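Local coordinates for conserved uncharacterized protein (predicted phosphoesterase COG0622) (PDB 3CK2) that is of unknown function but, as a calcineurin-like phosphoesterase with two bound manganese ions, probably hydrolyses phosphate esters, at residues L50-K58 against G66-E74. Numbering follows the deposited sequence.
Sequences LWEGIRVVK and GYPERLVTE
Arg-55 reaches from edge strand 54-56 of one sheet to edge strand 70-75 of the other and grips Thr-73 side-on: NE lies 2.8 Å from OG1 of Thr-73, the N-H pointing at it at 162°, and NH2 is 3.2 Å from the same OG1. The hydroxyl oxygen sits in the guanidinium plane, reached because the arginine chain bends at chi2 and chi3. NH2 adds a weak bond to Val-72 O, and Leu-71 CG lies over one face of the guanidinium, toward its rim, 3.6 Å above the plane. A single backbone bond joins the segments directly, Lys-58 N to Pro-68 O at 2.8 Å; one water, donating to Lys-58 O and Glu-69 O, bridges the two segments.

Tyr-67 turns its edge to the face of Trp-51, an offset edge-to-face pair with planes at 86°. Trp-51 NE1 and Tyr-67 OH are held chiefly by Arg-45 O and Leu-44 O, respectively; the weak bond from NE1 to OH (2.9 Å, 123°) is secondary. Apolar contacts fill the middle: both Val-56 methyls meet Tyr-67 CE1, while Val-57 CG1 lies 3.6 Å from Leu-71 CB.

The two strands border the two sheets of the calcineurin-like sandwich, 54-56 pairing with 35-38 and 70-75 with 78-83, their axes 8.3 Å apart at closest approach. From Val-57 on the backbones draw together, and the Lys-58 side chain lies about 9 Å from a bound manganese ion. Two bonds to one in-plane oxygen fix the guanidinium's rotation; side chains join the sheets at that end, a backbone bond and a water at the other.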
# COMPACT_ATOMS: atom_id res chain seq x y z
N LEU A 50 4.38 -15.07 -8.08
CA LEU A 50 4.62 -14.23 -6.90
C LEU A 50 3.41 -13.37 -6.51
O LEU A 50 3.31 -12.91 -5.36
CB LEU A 50 5.85 -13.33 -7.15
CG LEU A 50 7.17 -14.09 -7.40
CD1 LEU A 50 8.33 -13.09 -7.60
CD2 LEU A 50 7.50 -15.16 -6.29
N TRP A 51 2.47 -13.18 -7.44
CA TRP A 51 1.31 -12.35 -7.16
C TRP A 51 0.15 -13.11 -6.54
O TRP A 51 -0.89 -12.49 -6.27
CB TRP A 51 0.82 -11.65 -8.42
CG TRP A 51 1.79 -10.68 -9.00
CD1 TRP A 51 2.25 -10.64 -10.30
CD2 TRP A 51 2.48 -9.62 -8.31
NE1 TRP A 51 3.15 -9.61 -10.46
CE2 TRP A 51 3.30 -8.96 -9.26
CE3 TRP A 51 2.47 -9.15 -6.99
CZ2 TRP A 51 4.09 -7.86 -8.93
CZ3 TRP A 51 3.25 -8.07 -6.67
CH2 TRP A 51 4.06 -7.43 -7.64
N GLU A 52 0.29 -14.41 -6.36
CA GLU A 52 -0.76 -15.22 -5.74
C GLU A 52 -0.89 -14.79 -4.29
O GLU A 52 0.09 -14.83 -3.54
CB GLU A 52 -0.45 -16.73 -5.78
CG GLU A 52 -0.34 -17.36 -7.16
CD GLU A 52 0.45 -18.66 -7.13
OE1 GLU A 52 1.37 -18.80 -6.29
OE2 GLU A 52 0.17 -19.53 -7.96
N GLY A 53 -2.10 -14.37 -3.91
CA GLY A 53 -2.41 -13.84 -2.59
C GLY A 53 -2.28 -12.32 -2.45
O GLY A 53 -2.66 -11.76 -1.40
N ILE A 54 -1.77 -11.64 -3.49
CA ILE A 54 -1.45 -10.21 -3.43
C ILE A 54 -2.35 -9.39 -4.35
O ILE A 54 -2.59 -9.80 -5.47
CB ILE A 54 0.04 -9.93 -3.82
CG1 ILE A 54 1.00 -10.68 -2.88
CG2 ILE A 54 0.32 -8.42 -3.80
CD1 ILE A 54 2.45 -10.53 -3.29
N ARG A 55 -2.83 -8.23 -3.87
CA ARG A 55 -3.56 -7.29 -4.71
C ARG A 55 -2.62 -6.25 -5.28
O ARG A 55 -2.07 -5.46 -4.53
CB ARG A 55 -4.68 -6.58 -3.94
CG ARG A 55 -5.67 -7.50 -3.28
CD ARG A 55 -6.63 -8.06 -4.30
NE ARG A 55 -7.78 -7.19 -4.53
CZ ARG A 55 -8.68 -7.38 -5.49
NH1 ARG A 55 -8.56 -8.38 -6.35
NH2 ARG A 55 -9.70 -6.54 -5.60
N VAL A 56 -2.45 -6.24 -6.61
CA VAL A 56 -1.41 -5.40 -7.26
C VAL A 56 -1.98 -4.51 -8.37
O VAL A 56 -2.85 -4.90 -9.14
CB VAL A 56 -0.19 -6.29 -7.79
CG1 VAL A 56 -0.66 -7.39 -8.74
CG2 VAL A 56 0.96 -5.44 -8.39
N VAL A 57 -1.50 -3.28 -8.40
CA VAL A 57 -1.94 -2.28 -9.42
C VAL A 57 -0.74 -1.87 -10.32
O VAL A 57 0.42 -2.18 -10.02
CB VAL A 57 -2.65 -1.05 -8.79
CG1 VAL A 57 -4.01 -1.49 -8.26
CG2 VAL A 57 -1.75 -0.41 -7.70
N LYS A 58 -1.06 -1.21 -11.43
CA LYS A 58 -0.05 -0.82 -12.38
C LYS A 58 0.67 0.49 -12.02
O LYS A 58 0.02 1.51 -11.80
CB LYS A 58 -0.67 -0.64 -13.76
CG LYS A 58 0.37 -0.48 -14.91
CD LYS A 58 -0.31 0.23 -16.12
CE LYS A 58 0.66 0.42 -17.33
NZ LYS A 58 1.83 1.24 -17.03
N GLY A 66 -1.77 -6.04 -18.33
CA GLY A 66 -2.45 -6.94 -17.41
C GLY A 66 -2.56 -6.50 -15.96
O GLY A 66 -3.15 -7.21 -15.15
N TYR A 67 -1.97 -5.36 -15.61
CA TYR A 67 -2.18 -4.82 -14.28
C TYR A 67 -3.32 -3.82 -14.36
O TYR A 67 -3.37 -3.02 -15.30
CB TYR A 67 -0.93 -4.11 -13.74
CG TYR A 67 0.23 -5.01 -13.35
CD1 TYR A 67 0.13 -5.88 -12.28
CD2 TYR A 67 1.46 -4.91 -14.02
CE1 TYR A 67 1.22 -6.69 -11.90
CE2 TYR A 67 2.55 -5.69 -13.66
CZ TYR A 67 2.43 -6.58 -12.60
OH TYR A 67 3.52 -7.33 -12.24
N PRO A 68 -4.22 -3.83 -13.35
CA PRO A 68 -5.24 -2.78 -13.33
C PRO A 68 -4.66 -1.44 -12.85
O PRO A 68 -3.77 -1.41 -12.00
CB PRO A 68 -6.29 -3.32 -12.34
CG PRO A 68 -5.47 -4.08 -11.36
CD PRO A 68 -4.36 -4.74 -12.19
N GLU A 69 -5.18 -0.35 -13.39
CA GLU A 69 -4.87 0.99 -12.89
C GLU A 69 -5.37 1.28 -11.47
O GLU A 69 -4.69 1.93 -10.70
CB GLU A 69 -5.46 2.03 -13.81
CG GLU A 69 -4.68 2.13 -15.11
CD GLU A 69 -5.31 3.09 -16.11
OE1 GLU A 69 -6.31 3.79 -15.81
OE2 GLU A 69 -4.76 3.14 -17.21
N ARG A 70 -6.56 0.80 -11.17
CA ARG A 70 -7.18 0.94 -9.86
C ARG A 70 -7.71 -0.39 -9.45
O ARG A 70 -8.10 -1.21 -10.27
CB ARG A 70 -8.37 1.91 -9.91
CG ARG A 70 -8.13 3.24 -10.60
CD ARG A 70 -9.44 4.02 -10.75
NE ARG A 70 -9.20 5.28 -11.45
CZ ARG A 70 -10.09 6.29 -11.59
NH1 ARG A 70 -11.31 6.23 -11.06
NH2 ARG A 70 -9.74 7.39 -12.25
N LEU A 71 -7.77 -0.60 -8.15
CA LEU A 71 -8.34 -1.83 -7.59
C LEU A 71 -9.10 -1.47 -6.33
O LEU A 71 -8.58 -0.73 -5.47
CB LEU A 71 -7.23 -2.85 -7.32
CG LEU A 71 -7.45 -4.35 -7.38
CD1 LEU A 71 -8.19 -4.79 -8.65
CD2 LEU A 71 -6.05 -5.05 -7.22
N VAL A 72 -10.33 -1.97 -6.25
CA VAL A 72 -11.17 -1.87 -5.05
C VAL A 72 -11.21 -3.23 -4.36
O VAL A 72 -11.54 -4.23 -4.98
CB VAL A 72 -12.63 -1.39 -5.41
CG1 VAL A 72 -13.51 -1.35 -4.17
CG2 VAL A 72 -12.59 -0.02 -6.10
N THR A 73 -10.87 -3.25 -3.10
CA THR A 73 -10.86 -4.44 -2.30
C THR A 73 -11.74 -4.21 -1.08
O THR A 73 -11.47 -3.36 -0.28
CB THR A 73 -9.45 -4.82 -1.89
OG1 THR A 73 -8.65 -5.01 -3.04
CG2 THR A 73 -9.45 -6.08 -1.16
N GLU A 74 -12.83 -4.93 -0.99
CA GLU A 74 -13.73 -4.76 0.12
C GLU A 74 -13.41 -5.84 1.08
O GLU A 74 -13.44 -7.00 0.75
CB GLU A 74 -15.18 -4.79 -0.29
CG GLU A 74 -15.42 -4.08 -1.58
CD GLU A 74 -16.55 -3.10 -1.55
OE1 GLU A 74 -16.85 -2.54 -2.60
OE2 GLU A 74 -17.14 -2.88 -0.49
O HOH W 1 -2.11 2.73 -10.99